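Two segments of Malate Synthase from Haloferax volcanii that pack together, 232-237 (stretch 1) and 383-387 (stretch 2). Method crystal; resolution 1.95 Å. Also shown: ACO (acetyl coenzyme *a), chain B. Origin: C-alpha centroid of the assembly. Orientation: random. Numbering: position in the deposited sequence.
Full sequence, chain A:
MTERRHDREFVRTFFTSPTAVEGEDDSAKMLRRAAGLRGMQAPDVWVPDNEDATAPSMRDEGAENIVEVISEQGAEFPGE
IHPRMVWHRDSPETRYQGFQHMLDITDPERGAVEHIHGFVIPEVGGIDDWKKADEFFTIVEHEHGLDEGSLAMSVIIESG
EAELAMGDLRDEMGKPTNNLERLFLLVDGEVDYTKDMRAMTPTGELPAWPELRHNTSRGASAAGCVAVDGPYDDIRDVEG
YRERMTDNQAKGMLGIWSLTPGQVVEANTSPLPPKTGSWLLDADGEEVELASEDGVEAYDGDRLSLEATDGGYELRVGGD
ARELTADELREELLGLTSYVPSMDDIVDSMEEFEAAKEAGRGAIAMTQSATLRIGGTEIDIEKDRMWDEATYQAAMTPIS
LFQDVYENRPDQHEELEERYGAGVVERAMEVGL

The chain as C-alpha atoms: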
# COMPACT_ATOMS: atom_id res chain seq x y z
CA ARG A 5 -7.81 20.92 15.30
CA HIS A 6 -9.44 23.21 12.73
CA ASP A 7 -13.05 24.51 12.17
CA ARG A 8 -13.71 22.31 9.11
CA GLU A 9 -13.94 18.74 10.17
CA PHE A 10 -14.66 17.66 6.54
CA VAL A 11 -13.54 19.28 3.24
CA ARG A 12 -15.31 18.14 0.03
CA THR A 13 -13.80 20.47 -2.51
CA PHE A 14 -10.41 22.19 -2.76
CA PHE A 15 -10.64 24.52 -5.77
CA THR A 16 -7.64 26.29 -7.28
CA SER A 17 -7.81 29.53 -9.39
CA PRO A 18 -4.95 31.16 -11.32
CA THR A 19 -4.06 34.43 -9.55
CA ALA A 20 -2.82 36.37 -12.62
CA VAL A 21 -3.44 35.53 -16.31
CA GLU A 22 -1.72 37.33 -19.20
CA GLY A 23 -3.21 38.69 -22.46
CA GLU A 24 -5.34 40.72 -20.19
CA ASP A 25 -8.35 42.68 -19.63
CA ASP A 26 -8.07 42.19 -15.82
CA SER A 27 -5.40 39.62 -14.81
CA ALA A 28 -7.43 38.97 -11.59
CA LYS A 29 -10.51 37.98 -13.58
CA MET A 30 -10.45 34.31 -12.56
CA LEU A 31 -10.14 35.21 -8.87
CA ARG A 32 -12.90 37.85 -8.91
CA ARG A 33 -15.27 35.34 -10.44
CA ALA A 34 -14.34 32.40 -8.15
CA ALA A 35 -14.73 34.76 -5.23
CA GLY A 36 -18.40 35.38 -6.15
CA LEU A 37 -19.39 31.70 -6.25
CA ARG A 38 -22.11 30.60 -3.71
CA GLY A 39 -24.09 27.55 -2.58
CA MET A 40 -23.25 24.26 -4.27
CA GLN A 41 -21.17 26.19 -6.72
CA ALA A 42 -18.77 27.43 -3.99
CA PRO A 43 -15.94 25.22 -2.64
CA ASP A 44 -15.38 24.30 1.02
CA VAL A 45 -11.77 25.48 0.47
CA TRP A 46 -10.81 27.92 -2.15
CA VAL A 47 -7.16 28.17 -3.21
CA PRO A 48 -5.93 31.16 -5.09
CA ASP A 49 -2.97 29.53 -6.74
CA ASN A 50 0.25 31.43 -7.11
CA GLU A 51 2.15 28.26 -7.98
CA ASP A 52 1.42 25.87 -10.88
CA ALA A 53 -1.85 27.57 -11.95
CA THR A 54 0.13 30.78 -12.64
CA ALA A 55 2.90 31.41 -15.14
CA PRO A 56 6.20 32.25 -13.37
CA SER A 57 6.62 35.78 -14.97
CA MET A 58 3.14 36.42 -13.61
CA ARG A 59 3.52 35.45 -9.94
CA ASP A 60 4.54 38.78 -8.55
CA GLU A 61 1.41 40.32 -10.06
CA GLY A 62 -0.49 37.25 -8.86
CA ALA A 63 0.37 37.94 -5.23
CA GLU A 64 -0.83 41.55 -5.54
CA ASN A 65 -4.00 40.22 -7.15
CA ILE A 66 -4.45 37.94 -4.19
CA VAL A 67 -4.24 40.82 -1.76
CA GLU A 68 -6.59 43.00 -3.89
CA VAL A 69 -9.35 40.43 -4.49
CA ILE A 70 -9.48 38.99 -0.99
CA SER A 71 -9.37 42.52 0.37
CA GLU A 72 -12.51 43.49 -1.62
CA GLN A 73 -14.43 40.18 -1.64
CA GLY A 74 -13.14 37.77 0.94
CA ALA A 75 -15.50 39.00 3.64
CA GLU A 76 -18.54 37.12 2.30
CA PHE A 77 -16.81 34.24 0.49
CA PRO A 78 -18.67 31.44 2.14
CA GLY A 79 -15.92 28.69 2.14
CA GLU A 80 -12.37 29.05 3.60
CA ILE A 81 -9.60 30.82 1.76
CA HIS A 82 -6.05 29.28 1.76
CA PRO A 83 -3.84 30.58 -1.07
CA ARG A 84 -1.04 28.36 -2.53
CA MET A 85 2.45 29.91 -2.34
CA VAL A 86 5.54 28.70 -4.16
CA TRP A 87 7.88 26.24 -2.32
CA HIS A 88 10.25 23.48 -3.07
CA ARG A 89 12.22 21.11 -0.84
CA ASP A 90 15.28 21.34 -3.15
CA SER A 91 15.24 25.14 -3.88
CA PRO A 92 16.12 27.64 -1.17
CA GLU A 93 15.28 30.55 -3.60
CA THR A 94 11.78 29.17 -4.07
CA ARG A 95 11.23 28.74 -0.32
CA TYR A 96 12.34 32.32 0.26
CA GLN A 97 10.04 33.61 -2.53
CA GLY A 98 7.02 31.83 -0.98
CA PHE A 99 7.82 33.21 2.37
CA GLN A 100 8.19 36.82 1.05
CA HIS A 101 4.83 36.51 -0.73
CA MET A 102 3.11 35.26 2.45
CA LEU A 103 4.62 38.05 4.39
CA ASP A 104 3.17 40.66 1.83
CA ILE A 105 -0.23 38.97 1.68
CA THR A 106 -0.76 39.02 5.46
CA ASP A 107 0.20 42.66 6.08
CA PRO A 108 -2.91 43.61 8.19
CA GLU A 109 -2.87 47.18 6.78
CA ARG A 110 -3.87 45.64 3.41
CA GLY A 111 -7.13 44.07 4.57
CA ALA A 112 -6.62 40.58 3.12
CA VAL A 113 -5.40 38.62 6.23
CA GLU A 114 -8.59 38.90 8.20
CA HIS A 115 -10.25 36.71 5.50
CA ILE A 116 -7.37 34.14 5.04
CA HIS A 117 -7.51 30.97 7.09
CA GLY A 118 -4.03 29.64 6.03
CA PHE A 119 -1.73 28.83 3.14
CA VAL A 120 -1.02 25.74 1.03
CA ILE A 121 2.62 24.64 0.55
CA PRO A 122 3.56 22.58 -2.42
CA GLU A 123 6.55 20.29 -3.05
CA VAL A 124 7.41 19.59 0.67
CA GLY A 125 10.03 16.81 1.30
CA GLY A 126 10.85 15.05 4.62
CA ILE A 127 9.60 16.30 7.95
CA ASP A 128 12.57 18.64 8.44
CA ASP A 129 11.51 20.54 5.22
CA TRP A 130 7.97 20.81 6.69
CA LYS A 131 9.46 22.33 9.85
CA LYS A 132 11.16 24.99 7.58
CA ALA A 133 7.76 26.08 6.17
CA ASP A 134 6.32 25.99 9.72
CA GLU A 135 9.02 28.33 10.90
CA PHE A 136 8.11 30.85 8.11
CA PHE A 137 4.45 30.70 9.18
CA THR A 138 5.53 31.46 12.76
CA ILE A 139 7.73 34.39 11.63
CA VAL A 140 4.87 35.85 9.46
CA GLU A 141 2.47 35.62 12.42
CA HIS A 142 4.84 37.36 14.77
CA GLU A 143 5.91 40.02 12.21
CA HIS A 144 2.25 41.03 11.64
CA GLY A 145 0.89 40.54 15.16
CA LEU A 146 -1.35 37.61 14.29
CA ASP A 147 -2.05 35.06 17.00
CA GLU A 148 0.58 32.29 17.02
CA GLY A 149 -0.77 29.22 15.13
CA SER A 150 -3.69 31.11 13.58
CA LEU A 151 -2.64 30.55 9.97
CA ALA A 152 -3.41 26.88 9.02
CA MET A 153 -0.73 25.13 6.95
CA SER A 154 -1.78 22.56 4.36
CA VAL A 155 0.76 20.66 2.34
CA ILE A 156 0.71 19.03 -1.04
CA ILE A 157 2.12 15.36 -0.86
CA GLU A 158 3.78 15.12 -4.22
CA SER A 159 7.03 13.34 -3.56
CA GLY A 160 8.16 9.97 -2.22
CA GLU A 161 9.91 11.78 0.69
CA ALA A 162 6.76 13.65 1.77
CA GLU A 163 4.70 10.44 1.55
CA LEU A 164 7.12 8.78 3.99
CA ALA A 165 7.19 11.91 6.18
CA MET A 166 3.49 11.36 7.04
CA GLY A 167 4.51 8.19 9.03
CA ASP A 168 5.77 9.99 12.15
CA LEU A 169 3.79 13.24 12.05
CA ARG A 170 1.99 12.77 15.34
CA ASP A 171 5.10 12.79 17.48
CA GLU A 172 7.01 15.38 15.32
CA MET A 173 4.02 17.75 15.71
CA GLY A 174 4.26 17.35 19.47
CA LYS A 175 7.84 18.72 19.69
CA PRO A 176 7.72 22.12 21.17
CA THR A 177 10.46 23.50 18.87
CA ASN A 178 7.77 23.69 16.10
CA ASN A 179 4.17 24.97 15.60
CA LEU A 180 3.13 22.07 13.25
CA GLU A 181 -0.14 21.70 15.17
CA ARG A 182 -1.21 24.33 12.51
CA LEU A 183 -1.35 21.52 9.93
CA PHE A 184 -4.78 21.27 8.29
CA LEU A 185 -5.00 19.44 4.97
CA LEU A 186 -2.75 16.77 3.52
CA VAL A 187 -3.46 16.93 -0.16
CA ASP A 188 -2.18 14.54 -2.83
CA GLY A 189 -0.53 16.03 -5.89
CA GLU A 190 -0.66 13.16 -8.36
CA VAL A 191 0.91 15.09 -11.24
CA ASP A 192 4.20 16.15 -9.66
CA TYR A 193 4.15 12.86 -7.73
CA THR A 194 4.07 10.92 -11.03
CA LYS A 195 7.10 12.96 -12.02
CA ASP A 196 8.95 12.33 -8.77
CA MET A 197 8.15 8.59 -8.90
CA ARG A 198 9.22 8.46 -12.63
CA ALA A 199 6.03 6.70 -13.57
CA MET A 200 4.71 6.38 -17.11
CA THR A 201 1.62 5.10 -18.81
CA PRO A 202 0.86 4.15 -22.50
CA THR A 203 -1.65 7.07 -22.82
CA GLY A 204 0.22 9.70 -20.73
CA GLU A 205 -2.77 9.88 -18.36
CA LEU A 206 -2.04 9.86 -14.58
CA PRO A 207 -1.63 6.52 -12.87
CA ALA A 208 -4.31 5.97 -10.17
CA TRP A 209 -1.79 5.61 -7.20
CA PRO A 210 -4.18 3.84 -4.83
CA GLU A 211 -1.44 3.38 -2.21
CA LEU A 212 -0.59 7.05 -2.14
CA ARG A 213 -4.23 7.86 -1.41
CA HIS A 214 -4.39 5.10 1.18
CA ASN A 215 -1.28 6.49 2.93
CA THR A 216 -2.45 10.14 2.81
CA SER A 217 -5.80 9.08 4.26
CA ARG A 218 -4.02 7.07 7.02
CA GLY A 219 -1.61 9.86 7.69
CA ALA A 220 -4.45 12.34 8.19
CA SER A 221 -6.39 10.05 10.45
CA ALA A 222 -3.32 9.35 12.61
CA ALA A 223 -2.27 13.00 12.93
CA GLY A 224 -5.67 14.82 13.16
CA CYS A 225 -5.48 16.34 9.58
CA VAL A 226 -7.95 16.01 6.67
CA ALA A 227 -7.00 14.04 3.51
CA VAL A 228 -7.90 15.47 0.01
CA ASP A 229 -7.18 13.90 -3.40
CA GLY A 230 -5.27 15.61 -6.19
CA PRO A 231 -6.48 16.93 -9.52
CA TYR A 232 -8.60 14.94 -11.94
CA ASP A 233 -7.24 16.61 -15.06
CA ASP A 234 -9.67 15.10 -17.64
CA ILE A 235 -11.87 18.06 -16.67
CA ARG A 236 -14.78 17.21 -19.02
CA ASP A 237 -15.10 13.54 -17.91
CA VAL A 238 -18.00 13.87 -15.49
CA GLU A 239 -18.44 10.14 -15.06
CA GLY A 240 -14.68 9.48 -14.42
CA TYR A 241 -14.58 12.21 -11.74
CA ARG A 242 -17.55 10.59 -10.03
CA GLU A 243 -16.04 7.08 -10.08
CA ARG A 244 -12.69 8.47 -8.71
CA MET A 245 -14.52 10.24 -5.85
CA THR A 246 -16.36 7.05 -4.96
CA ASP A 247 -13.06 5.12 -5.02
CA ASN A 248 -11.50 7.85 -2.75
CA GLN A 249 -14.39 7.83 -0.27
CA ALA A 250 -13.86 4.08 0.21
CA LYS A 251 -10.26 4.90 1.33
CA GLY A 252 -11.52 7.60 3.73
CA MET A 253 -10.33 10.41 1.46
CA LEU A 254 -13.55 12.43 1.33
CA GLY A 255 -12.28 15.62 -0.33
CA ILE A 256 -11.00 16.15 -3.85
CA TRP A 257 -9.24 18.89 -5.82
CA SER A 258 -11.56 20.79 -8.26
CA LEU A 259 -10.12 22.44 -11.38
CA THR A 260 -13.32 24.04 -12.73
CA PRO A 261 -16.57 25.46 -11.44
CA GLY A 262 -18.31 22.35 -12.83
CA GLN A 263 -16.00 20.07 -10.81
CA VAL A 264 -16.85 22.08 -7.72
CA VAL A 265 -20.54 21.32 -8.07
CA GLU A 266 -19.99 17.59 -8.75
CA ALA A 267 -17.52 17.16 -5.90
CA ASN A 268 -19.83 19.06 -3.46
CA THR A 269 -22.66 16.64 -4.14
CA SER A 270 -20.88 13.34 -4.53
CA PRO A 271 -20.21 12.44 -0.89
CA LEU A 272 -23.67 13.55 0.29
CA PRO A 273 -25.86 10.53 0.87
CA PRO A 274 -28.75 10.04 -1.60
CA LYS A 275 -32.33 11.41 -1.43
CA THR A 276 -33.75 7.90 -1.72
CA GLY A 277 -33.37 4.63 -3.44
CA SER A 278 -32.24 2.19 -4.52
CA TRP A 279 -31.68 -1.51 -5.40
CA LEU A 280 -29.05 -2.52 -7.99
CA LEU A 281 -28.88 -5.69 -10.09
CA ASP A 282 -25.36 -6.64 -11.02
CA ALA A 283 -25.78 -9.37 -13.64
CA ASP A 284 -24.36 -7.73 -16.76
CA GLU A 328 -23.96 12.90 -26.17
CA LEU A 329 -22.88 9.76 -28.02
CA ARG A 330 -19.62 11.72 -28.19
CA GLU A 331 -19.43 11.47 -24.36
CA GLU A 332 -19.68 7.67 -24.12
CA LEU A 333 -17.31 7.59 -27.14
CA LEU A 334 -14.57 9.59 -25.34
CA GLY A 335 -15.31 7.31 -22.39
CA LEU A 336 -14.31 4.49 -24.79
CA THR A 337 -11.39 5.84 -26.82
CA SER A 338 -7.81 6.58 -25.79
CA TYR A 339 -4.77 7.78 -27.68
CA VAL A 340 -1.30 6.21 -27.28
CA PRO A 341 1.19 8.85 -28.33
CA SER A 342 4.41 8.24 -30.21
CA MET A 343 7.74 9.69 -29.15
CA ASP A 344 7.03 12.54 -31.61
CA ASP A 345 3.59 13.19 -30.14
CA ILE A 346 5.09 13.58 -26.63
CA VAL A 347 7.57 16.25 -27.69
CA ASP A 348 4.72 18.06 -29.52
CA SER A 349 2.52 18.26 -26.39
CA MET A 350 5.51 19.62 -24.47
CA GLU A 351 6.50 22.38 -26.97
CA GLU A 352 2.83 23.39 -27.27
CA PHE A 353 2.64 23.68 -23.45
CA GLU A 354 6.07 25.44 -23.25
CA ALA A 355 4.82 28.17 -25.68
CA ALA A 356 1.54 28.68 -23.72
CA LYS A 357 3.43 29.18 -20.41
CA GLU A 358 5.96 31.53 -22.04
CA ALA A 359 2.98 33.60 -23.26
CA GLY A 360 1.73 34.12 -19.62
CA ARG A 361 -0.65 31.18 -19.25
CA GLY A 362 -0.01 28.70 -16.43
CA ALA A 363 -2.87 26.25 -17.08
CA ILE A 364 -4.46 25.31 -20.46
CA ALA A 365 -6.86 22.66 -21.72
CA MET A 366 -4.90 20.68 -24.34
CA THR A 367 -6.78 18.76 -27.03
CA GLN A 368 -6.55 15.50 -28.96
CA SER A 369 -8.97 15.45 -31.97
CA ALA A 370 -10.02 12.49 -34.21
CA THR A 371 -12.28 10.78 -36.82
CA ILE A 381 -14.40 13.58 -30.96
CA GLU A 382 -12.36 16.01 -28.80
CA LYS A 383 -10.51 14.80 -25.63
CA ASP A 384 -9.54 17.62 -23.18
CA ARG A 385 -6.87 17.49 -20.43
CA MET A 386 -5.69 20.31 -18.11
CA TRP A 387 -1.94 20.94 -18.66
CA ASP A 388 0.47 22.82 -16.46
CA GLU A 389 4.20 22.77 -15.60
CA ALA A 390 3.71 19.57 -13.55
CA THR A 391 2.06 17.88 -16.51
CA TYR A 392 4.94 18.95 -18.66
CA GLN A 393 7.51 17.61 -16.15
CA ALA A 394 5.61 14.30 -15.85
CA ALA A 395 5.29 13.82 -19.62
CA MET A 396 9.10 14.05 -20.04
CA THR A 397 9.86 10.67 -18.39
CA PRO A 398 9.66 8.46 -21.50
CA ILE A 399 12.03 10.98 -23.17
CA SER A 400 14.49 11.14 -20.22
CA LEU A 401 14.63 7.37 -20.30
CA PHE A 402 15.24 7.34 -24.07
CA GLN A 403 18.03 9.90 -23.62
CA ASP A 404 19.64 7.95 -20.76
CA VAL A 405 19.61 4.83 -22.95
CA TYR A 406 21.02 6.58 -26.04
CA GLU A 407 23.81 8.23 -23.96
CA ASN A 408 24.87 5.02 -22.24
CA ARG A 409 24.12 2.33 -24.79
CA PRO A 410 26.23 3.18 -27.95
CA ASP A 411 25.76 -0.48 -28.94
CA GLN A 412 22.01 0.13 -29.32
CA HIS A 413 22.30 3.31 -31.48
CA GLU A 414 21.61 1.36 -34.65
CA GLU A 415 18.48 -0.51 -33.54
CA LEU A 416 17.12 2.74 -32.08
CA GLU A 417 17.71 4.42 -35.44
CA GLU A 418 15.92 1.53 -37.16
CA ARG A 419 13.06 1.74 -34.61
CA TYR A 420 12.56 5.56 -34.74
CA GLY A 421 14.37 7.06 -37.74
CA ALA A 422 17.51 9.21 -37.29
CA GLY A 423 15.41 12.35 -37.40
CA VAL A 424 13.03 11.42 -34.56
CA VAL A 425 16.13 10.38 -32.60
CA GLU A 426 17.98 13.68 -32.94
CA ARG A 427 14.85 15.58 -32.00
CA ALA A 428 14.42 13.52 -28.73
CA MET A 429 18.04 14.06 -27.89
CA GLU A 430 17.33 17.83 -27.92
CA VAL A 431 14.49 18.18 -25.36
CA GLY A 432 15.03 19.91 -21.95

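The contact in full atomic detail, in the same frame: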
# COMPACT_ATOMS: atom_id res chain seq x y z
N TYR A 232 -8.12 15.90 -10.95
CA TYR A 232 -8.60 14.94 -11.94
C TYR A 232 -8.60 15.73 -13.26
O TYR A 232 -9.51 16.55 -13.50
CB TYR A 232 -10.00 14.50 -11.51
CG TYR A 232 -10.50 13.41 -12.43
CD1 TYR A 232 -10.20 12.08 -12.16
CD2 TYR A 232 -11.28 13.72 -13.56
CE1 TYR A 232 -10.60 11.08 -13.01
CE2 TYR A 232 -11.74 12.72 -14.43
CZ TYR A 232 -11.40 11.40 -14.11
OH TYR A 232 -11.75 10.36 -14.92
N ASP A 233 -7.52 15.59 -14.02
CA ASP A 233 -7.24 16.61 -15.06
C ASP A 233 -8.01 16.37 -16.36
O ASP A 233 -7.99 17.24 -17.22
CB ASP A 233 -5.74 16.82 -15.35
CG ASP A 233 -4.97 15.49 -15.56
OD1 ASP A 233 -5.60 14.42 -15.71
OD2 ASP A 233 -3.71 15.48 -15.55
N ASP A 234 -8.66 15.23 -16.56
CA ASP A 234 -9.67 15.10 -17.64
C ASP A 234 -10.95 15.85 -17.29
O ASP A 234 -11.94 15.22 -16.91
CB ASP A 234 -10.02 13.62 -17.85
CG ASP A 234 -8.84 12.83 -18.38
OD1 ASP A 234 -7.84 13.46 -18.79
OD2 ASP A 234 -8.85 11.58 -18.39
N ILE A 235 -10.88 17.19 -17.31
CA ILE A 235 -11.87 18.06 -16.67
C ILE A 235 -13.28 17.88 -17.24
O ILE A 235 -14.26 18.19 -16.56
CB ILE A 235 -11.46 19.53 -16.74
CG1 ILE A 235 -11.05 19.88 -18.17
CG2 ILE A 235 -10.21 19.80 -15.90
CD1 ILE A 235 -10.69 21.37 -18.36
N ARG A 236 -13.42 17.36 -18.45
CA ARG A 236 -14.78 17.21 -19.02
C ARG A 236 -15.44 15.86 -18.69
O ARG A 236 -16.64 15.71 -18.92
CB ARG A 236 -14.84 17.36 -20.54
CG ARG A 236 -13.94 18.44 -21.16
CD ARG A 236 -14.21 19.84 -20.61
NE ARG A 236 -13.27 20.77 -21.25
CZ ARG A 236 -13.11 22.05 -20.93
NH1 ARG A 236 -13.77 22.59 -19.92
NH2 ARG A 236 -12.22 22.78 -21.60
N ASP A 237 -14.64 14.90 -18.19
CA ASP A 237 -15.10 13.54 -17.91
C ASP A 237 -15.86 13.55 -16.59
O ASP A 237 -15.32 13.29 -15.50
CB ASP A 237 -13.88 12.60 -17.93
CG ASP A 237 -14.23 11.14 -17.75
OD1 ASP A 237 -15.42 10.76 -17.69
OD2 ASP A 237 -13.27 10.34 -17.68
N LYS A 383 -10.88 15.21 -27.00
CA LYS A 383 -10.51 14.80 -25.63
C LYS A 383 -9.73 15.96 -25.00
O LYS A 383 -8.74 16.39 -25.59
CB LYS A 383 -9.61 13.56 -25.71
CG LYS A 383 -9.94 12.48 -24.70
CD LYS A 383 -9.13 11.23 -25.04
CE LYS A 383 -9.75 10.01 -24.39
NZ LYS A 383 -11.00 9.64 -25.09
N ASP A 384 -10.18 16.47 -23.86
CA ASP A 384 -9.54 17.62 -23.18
C ASP A 384 -8.79 17.19 -21.91
O ASP A 384 -9.30 16.42 -21.11
CB ASP A 384 -10.55 18.70 -22.72
CG ASP A 384 -11.06 19.59 -23.85
OD1 ASP A 384 -10.95 19.25 -25.05
OD2 ASP A 384 -11.62 20.66 -23.49
N ARG A 385 -7.60 17.73 -21.69
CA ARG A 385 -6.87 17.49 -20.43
C ARG A 385 -6.23 18.80 -20.00
O ARG A 385 -5.62 19.48 -20.84
CB ARG A 385 -5.79 16.44 -20.67
CG ARG A 385 -5.12 15.99 -19.39
CD ARG A 385 -3.79 15.31 -19.69
NE ARG A 385 -3.19 14.92 -18.41
CZ ARG A 385 -2.16 14.09 -18.29
NH1 ARG A 385 -1.62 13.56 -19.37
NH2 ARG A 385 -1.67 13.82 -17.09
N MET A 386 -6.41 19.17 -18.73
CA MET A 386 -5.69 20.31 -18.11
C MET A 386 -4.19 20.01 -18.08
O MET A 386 -3.77 18.94 -17.60
CB MET A 386 -6.26 20.61 -16.72
CG MET A 386 -5.79 21.91 -16.01
SD MET A 386 -4.15 21.85 -15.21
CE MET A 386 -4.38 20.44 -14.08
N TRP A 387 -3.40 20.91 -18.68
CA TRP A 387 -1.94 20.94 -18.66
C TRP A 387 -1.41 22.14 -17.88
O TRP A 387 -1.90 23.29 -18.02
CB TRP A 387 -1.28 20.98 -20.04
CG TRP A 387 -1.18 19.63 -20.68
CD1 TRP A 387 -2.23 18.83 -21.01
CD2 TRP A 387 -0.00 18.94 -21.12
NE1 TRP A 387 -1.78 17.68 -21.61
CE2 TRP A 387 -0.41 17.70 -21.65
CE3 TRP A 387 1.37 19.21 -21.04
CZ2 TRP A 387 0.50 16.76 -22.14
CZ3 TRP A 387 2.26 18.28 -21.55
CH2 TRP A 387 1.82 17.07 -22.08
N1A ACO B . -11.08 29.53 -11.31
C2A ACO B . -11.91 30.55 -11.61
N3A ACO B . -12.66 30.52 -12.73
C4A ACO B . -12.62 29.49 -13.62
C5A ACO B . -11.72 28.36 -13.31
C6A ACO B . -10.89 28.44 -12.09
N6A ACO B . -10.05 27.40 -11.86
N7A ACO B . -11.83 27.47 -14.30
C8A ACO B . -12.71 27.99 -15.19
N9A ACO B . -13.21 29.15 -14.77
C1B ACO B . -14.23 29.95 -15.53
C2B ACO B . -13.89 29.84 -17.01
O2B ACO B . -12.93 30.84 -17.34
C3B ACO B . -15.23 30.02 -17.69
O3B ACO B . -15.43 31.43 -17.61
P3B ACO B . -16.40 32.33 -18.59
O7A ACO B . -17.57 32.53 -17.65
O8A ACO B . -16.57 31.39 -19.77
O9A ACO B . -15.62 33.58 -18.96
C4B ACO B . -16.17 29.31 -16.72
O4B ACO B . -15.56 29.42 -15.43
C5B ACO B . -16.30 27.83 -17.05
O5B ACO B . -15.01 27.38 -17.46
P1A ACO B . -14.78 25.95 -18.16
O1A ACO B . -15.37 25.83 -19.53
O2A ACO B . -15.34 24.97 -17.17
O3A ACO B . -13.22 25.66 -18.32
P2A ACO B . -12.32 26.39 -19.42
O4A ACO B . -12.83 27.79 -19.26
O5A ACO B . -12.24 25.47 -20.62
O6A ACO B . -10.79 26.35 -18.88
CBP ACO B . -8.88 25.53 -17.56
CCP ACO B . -10.10 25.17 -18.42
CDP ACO B . -7.88 26.37 -18.34
CEP ACO B . -8.19 24.21 -17.21
CAP ACO B . -9.25 26.33 -16.30
OAP ACO B . -10.36 25.63 -15.75
C9P ACO B . -8.16 26.40 -15.26
O9P ACO B . -7.16 27.10 -15.46
N8P ACO B . -8.33 25.65 -14.16
C7P ACO B . -7.33 25.68 -13.10
C6P ACO B . -6.04 24.93 -13.46
C5P ACO B . -5.25 24.84 -12.17
O5P ACO B . -5.72 25.33 -11.14
N4P ACO B . -4.10 24.18 -12.24
C3P ACO B . -3.22 23.94 -11.11
C2P ACO B . -3.83 22.97 -10.10
S1P ACO B . -3.25 21.43 -10.75
C ACO B . -1.65 21.19 -10.30
O ACO B . -0.93 22.07 -9.88
CH3 ACO B . -1.11 19.80 -10.48
O HOH W 1 -2.33 17.84 -15.41

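Stretch 2 is a strand throughout, whereas stretch 1 has no regular secondary structure and lies against it as a loop. The two backbones come nearest, judged by CA atoms, at Asp234 and Arg385, whose CA atoms are 4.6 Å apart. A single backbone hydrogen bond joins the two stretches: Met386 N donates to Asp233 O at 2.9 Å, with an N-H...acceptor angle of 163°, close to linear. The same carbonyl serves two further groups. Within the loop Ile235 N reaches Asp233 O at 2.9 Å in a weak hydrogen bond, and across the interface Arg385 CA lies 3.4 Å from Asp233 O, with an angle of 142° at the hydrogen, as expected of a CA-H...O contact. The chain then reverses through a type I turn from Asp234 to Asp237, closed by Asp237 N donating to Asp234 O at 3.0 Å.

Two salt bridges of opposite polarity flank this backbone link. In the first, stretch 1 supplies the acid: Arg385 NE and NH2 each lie 3.0 Å from Asp233 OD2, with N-H...acceptor angles of 152° and 144°. The oxygen sits at the guanidinium edge, near its plane, where both N-H groups can converge on it. Asp233 OD2 also accepts from a water at 2.7 Å from its oxygen, and this water donates as well to Met386 O at 2.8 Å. The water thus ties the acid to the strand backbone, and OD2 receives three hydrogen bonds in all. Arg385 NH1 is satisfied elsewhere in the structure.

In the second bridge the roles are exchanged. Arg236 NE and NH2 approach Asp384 OD2 at 2.8 Å and 2.9 Å, with angles of 151° and 140°, again at the guanidinium edge. The other carboxylate oxygen, Asp384 OD1, is bonded elsewhere. Arg236 also serves the acetyl coenzyme A: NH2 donates to ACO O5A at 2.9 Å and 165°, while NH1 makes a weak bond to ACO O5A at 3.3 Å and 136°. O5A belongs to the P2A phosphate, so the arginine places its positive charge between the Asp384 carboxylate and a ligand phosphate.

Apolar packing accompanies these polar links. Ile235 CG2 lies 4.1 Å from Met386 CB, and Asp233 CB is 4.1 Å from Met386 CE; both are van der Waals separations. The ligand extends this surface, with Met386 CG 3.5 Å from ACO CEP and Ile235 CD1 3.8 Å from ACO CCP. Together the stretches bury 375 Å², a modest area for an interface carrying five direct hydrogen bonds.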